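Local coordinates for zinc transport transcriptional regulator (Lactococcus lactis subsp. lactis, PDB 5YHY), which regulates zinc transport genes as a zinc-binding, winged helix-turn-helix transcriptional regulator of the MarR family, probably by binding DNA in response to intracellular zinc(II), at the interface of chains A and B. Coordinates in Å, arbitrary orientation; residue numbers count along the deposited sequence, not the author numbering. Chains: chain A/B, Zinc transport transcriptional regulator.

Contact 1: the interface of chains A and B. Residues chain A 11, 119, 122, 126; chain B 137, 140-141.
A:Leu122 meets B:Ala140, B:Leu141 and B:Phe137 with its two methyls, which divide the work between them. CD1 of A:Leu122 presses on CB of B:Ala140 at 3.4 Å, a snug methyl-to-methyl contact. CD2 lies 3.8 Å from CA of B:Leu141 and also touches the ring carbon CE1 of B:Phe137. With CG of A:Leu122 anti to the backbone N (chi1 171°), the fork reaches helix 128-144 of chain B, one methyl to the alanine and the other between leucine and phenylalanine.

Methyl-to-ring contacts make a second group, centred on B:Leu141. Its CD2 touches the rim of A:Phe11, 3.6 Å from CZ, the two side chains crossing obliquely; its CD1 turns to A:Tyr119, 4.1 Å from CE1, and also packs on CD2 of A:Leu122. Were B:Leu141 an alanine, A:Phe11 and A:Tyr119 would probably lose their methyl partners, CD2 of A:Leu122 would lose a neighbour, and a gap would open between the rings.

The aromatic pair A:Phe126 and B:Phe137 meets chiefly through ring against backbone: CZ of A:Phe126 lies 3.7 Å from CA of B:Phe137, with the side chains roughly at right angles. Within chain A, CD1 of A:Leu122 sits at the edge of the A:Phe126 ring and in its plane, a neighbour that probably helps to place it.

In the fold, one side of helix 128-144 of chain B packs against helix 4-19, the C-terminal part of helix 102-123 and the loop after it in chain A, within the helical dimerisation region typical of MarR proteins.

Contact 2: the interface of chains A and B. Residues chain A 14-15, 18, 25, 27, 119; chain B 12, 144-145.
B:Phe145 plugs its ring among A:Phe18, A:Ile15, A:Ile25, A:Leu27 and A:Tyr119, and buries 113 Å² of its surface against chain A. The two phenylalanine rings stand edge-to-face, their planes 81° apart: CD1 of B:Phe145 points at the centre of one face of A:Phe18, 3.5 Å above its plane. A:Phe18 offers that face with CG anti to its own main-chain nitrogen (chi1 -177°), and at its edge, in plane, it meets CD1 of A:Ile25 from the same chain.

Over one face of B:Phe145 lies the terminal methyl CD1 of A:Ile15, offset toward the rim and 3.8 Å from ring atom CD2. On the opposite side of the plane, displaced outward beyond CE1, sits CD2 of A:Leu27, 3.6 Å from that atom, so the two aliphatic side chains flank the ring. CG2 of A:Ile25 comes in at the rim near CE1, tilted off the plane. Farther round, the phenol oxygen OH of A:Tyr119 lies in the ring plane, 3.5 Å from CZ of B:Phe145. Methyls on both sides of the plane and partners at the edge are likely to restrict its turning.

B:Leu12 comes toward A:Tyr119 from the opposite direction, its methyl CD1 meeting the hydroxyl end of the tyrosine, 3.2 Å from OH, while its other methyl, CD2, packs on A:Ile15 across a near right angle. At the base of the plug, CD2 of A:Leu27 also touches the backbone carbonyl of B:Glu144. A water bridges the main chains, 3.0 Å from O of A:Thr14 and 3.2 Å from O of B:Phe145.

The site docks the C-terminal end of one subunit into a hydrophobic pocket of the other, formed by helices 4-19 and 102-123 and the loop bearing A:Ile25 and A:Leu27, and probably helps hold the dimer together. A:Glu24, a zinc ligand, directly precedes A:Ile25 in this loop, a proximity that may couple the packing to the metal site.

Contact 1: the interface of chains A and B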
# COMPACT_ATOMS: atom_id res chain seq x y z
N PHE A 11 2.63 9.82 3.70
CA PHE A 11 2.90 9.29 2.38
C PHE A 11 2.50 7.82 2.30
O PHE A 11 1.90 7.37 1.33
CB PHE A 11 4.38 9.45 2.03
CG PHE A 11 4.79 8.70 0.80
CD1 PHE A 11 4.45 9.17 -0.45
CD2 PHE A 11 5.52 7.52 0.91
CE1 PHE A 11 4.83 8.48 -1.58
CE2 PHE A 11 5.89 6.84 -0.23
CZ PHE A 11 5.55 7.32 -1.47
N TYR A 119 7.47 7.78 -13.01
CA TYR A 119 8.55 7.77 -12.03
C TYR A 119 9.82 8.33 -12.64
O TYR A 119 10.59 9.03 -11.98
CB TYR A 119 8.81 6.36 -11.47
CG TYR A 119 7.60 5.69 -10.83
CD1 TYR A 119 6.58 6.45 -10.27
CD2 TYR A 119 7.49 4.31 -10.79
CE1 TYR A 119 5.47 5.83 -9.70
CE2 TYR A 119 6.40 3.69 -10.22
CZ TYR A 119 5.39 4.46 -9.68
OH TYR A 119 4.29 3.86 -9.12
N LEU A 122 9.69 12.09 -12.80
CA LEU A 122 9.90 12.66 -11.47
C LEU A 122 11.38 12.61 -11.10
O LEU A 122 11.96 13.60 -10.63
CB LEU A 122 9.03 11.93 -10.43
CG LEU A 122 9.32 12.29 -8.96
CD1 LEU A 122 9.27 13.80 -8.74
CD2 LEU A 122 8.33 11.60 -8.04
N PHE A 126 15.61 15.55 -10.46
CA PHE A 126 16.67 15.51 -9.48
C PHE A 126 18.02 15.17 -10.12
O PHE A 126 18.11 14.36 -11.06
CB PHE A 126 16.35 14.46 -8.41
CG PHE A 126 15.11 14.77 -7.61
CD1 PHE A 126 15.20 15.53 -6.44
CD2 PHE A 126 13.86 14.31 -8.01
CE1 PHE A 126 14.06 15.81 -5.70
CE2 PHE A 126 12.73 14.58 -7.26
CZ PHE A 126 12.82 15.34 -6.12
N PHE B 137 10.81 15.03 -2.95
CA PHE B 137 10.51 13.78 -3.62
C PHE B 137 9.16 13.20 -3.16
O PHE B 137 8.30 12.84 -3.98
CB PHE B 137 11.63 12.76 -3.39
CG PHE B 137 11.31 11.40 -3.92
CD1 PHE B 137 11.37 11.16 -5.28
CD2 PHE B 137 10.95 10.38 -3.06
CE1 PHE B 137 11.05 9.91 -5.78
CE2 PHE B 137 10.63 9.12 -3.56
CZ PHE B 137 10.69 8.90 -4.92
N ALA B 140 6.13 15.27 -4.31
CA ALA B 140 5.86 15.13 -5.74
C ALA B 140 5.26 13.77 -6.05
O ALA B 140 4.32 13.66 -6.84
CB ALA B 140 7.13 15.34 -6.54
N LEU B 141 5.80 12.73 -5.42
CA LEU B 141 5.30 11.39 -5.68
C LEU B 141 3.87 11.25 -5.17
O LEU B 141 3.02 10.63 -5.80
CB LEU B 141 6.21 10.36 -5.01
CG LEU B 141 5.93 8.90 -5.32
CD1 LEU B 141 5.88 8.67 -6.83
CD2 LEU B 141 7.00 8.03 -4.67

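Contact 2: the interface of chains A and B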
# COMPACT_ATOMS: atom_id res chain seq x y z
N THR A 14 -1.17 7.45 2.07
CA THR A 14 -1.62 7.69 0.70
C THR A 14 -1.47 6.44 -0.16
O THR A 14 -2.37 6.07 -0.92
CB THR A 14 -0.84 8.85 0.07
OG1 THR A 14 -1.08 10.05 0.82
CG2 THR A 14 -1.28 9.07 -1.37
N ILE A 15 -0.32 5.78 -0.04
CA ILE A 15 -0.05 4.59 -0.83
C ILE A 15 -0.98 3.44 -0.44
O ILE A 15 -1.52 2.75 -1.31
CB ILE A 15 1.41 4.13 -0.72
CG1 ILE A 15 2.35 5.24 -1.22
CG2 ILE A 15 1.62 2.84 -1.52
CD1 ILE A 15 1.96 5.81 -2.57
N PHE A 18 -4.34 3.98 -2.03
CA PHE A 18 -4.31 3.76 -3.47
C PHE A 18 -4.23 2.27 -3.78
O PHE A 18 -4.78 1.80 -4.78
CB PHE A 18 -3.12 4.50 -4.08
CG PHE A 18 -3.04 4.41 -5.58
CD1 PHE A 18 -2.36 3.37 -6.18
CD2 PHE A 18 -3.62 5.38 -6.38
CE1 PHE A 18 -2.28 3.29 -7.57
CE2 PHE A 18 -3.53 5.30 -7.76
CZ PHE A 18 -2.86 4.25 -8.35
N ILE A 25 0.59 -1.74 -8.14
CA ILE A 25 0.52 -0.28 -8.18
C ILE A 25 0.79 0.19 -9.61
O ILE A 25 1.92 0.15 -10.09
CB ILE A 25 1.53 0.36 -7.21
CG1 ILE A 25 1.23 -0.06 -5.77
CG2 ILE A 25 1.50 1.88 -7.34
CD1 ILE A 25 -0.08 0.45 -5.25
N LEU A 27 -0.24 3.36 -12.51
CA LEU A 27 -0.82 4.69 -12.74
C LEU A 27 -1.45 4.80 -14.11
O LEU A 27 -1.16 4.00 -15.00
CB LEU A 27 0.27 5.76 -12.64
CG LEU A 27 0.87 5.96 -11.26
CD1 LEU A 27 2.12 6.85 -11.33
CD2 LEU A 27 -0.16 6.55 -10.32
N TYR A 119 7.47 7.78 -13.01
CA TYR A 119 8.55 7.77 -12.03
C TYR A 119 9.82 8.33 -12.64
O TYR A 119 10.59 9.03 -11.98
CB TYR A 119 8.81 6.36 -11.47
CG TYR A 119 7.60 5.69 -10.83
CD1 TYR A 119 6.58 6.45 -10.27
CD2 TYR A 119 7.49 4.31 -10.79
CE1 TYR A 119 5.47 5.83 -9.70
CE2 TYR A 119 6.40 3.69 -10.22
CZ TYR A 119 5.39 4.46 -9.68
OH TYR A 119 4.29 3.86 -9.12
N LEU B 12 7.22 0.63 -4.04
CA LEU B 12 5.78 0.73 -3.90
C LEU B 12 5.16 -0.65 -3.86
O LEU B 12 4.18 -0.87 -3.16
CB LEU B 12 5.20 1.58 -5.02
CG LEU B 12 5.62 3.04 -4.87
CD1 LEU B 12 5.23 3.85 -6.10
CD2 LEU B 12 5.01 3.63 -3.60
N GLU B 144 1.04 12.07 -7.52
CA GLU B 144 0.72 11.15 -8.60
C GLU B 144 -0.36 10.17 -8.19
O GLU B 144 -0.98 9.52 -9.05
CB GLU B 144 1.98 10.38 -9.05
CG GLU B 144 3.12 11.26 -9.54
CD GLU B 144 2.81 12.00 -10.85
OE1 GLU B 144 1.75 11.75 -11.44
OE2 GLU B 144 3.66 12.82 -11.28
N PHE B 145 -0.59 10.04 -6.88
CA PHE B 145 -1.51 9.04 -6.37
C PHE B 145 -2.82 9.61 -5.86
O PHE B 145 -3.58 8.93 -5.17
CB PHE B 145 -0.81 8.17 -5.32
CG PHE B 145 0.30 7.34 -5.89
CD1 PHE B 145 0.01 6.16 -6.56
CD2 PHE B 145 1.61 7.75 -5.83
CE1 PHE B 145 1.01 5.40 -7.11
CE2 PHE B 145 2.62 6.99 -6.38
CZ PHE B 145 2.32 5.81 -7.03
O HOH W 1 -4.36 7.73 -2.34

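Contact 1 and contact 2 are adjoining patches of one two-fold symmetric interface, the centres of their C-alpha atoms about 10 Å apart. A:Tyr119 belongs to both, and helices 4-19 and 102-123 of chain A line each. Chain B's helix 128-144 runs from contact 1 into contact 2, where its last residue leads to the C-terminal tail; contact 2 also adds helix 4-19 of chain B. Each patch has a twin with the chains exchanged, so helices near both ends of each subunit, together with helix 102-123, pack across the two-fold axis and probably form much of the dimer core. Such a core probably sets the spacing of the two winged helix-turn-helix domains for DNA.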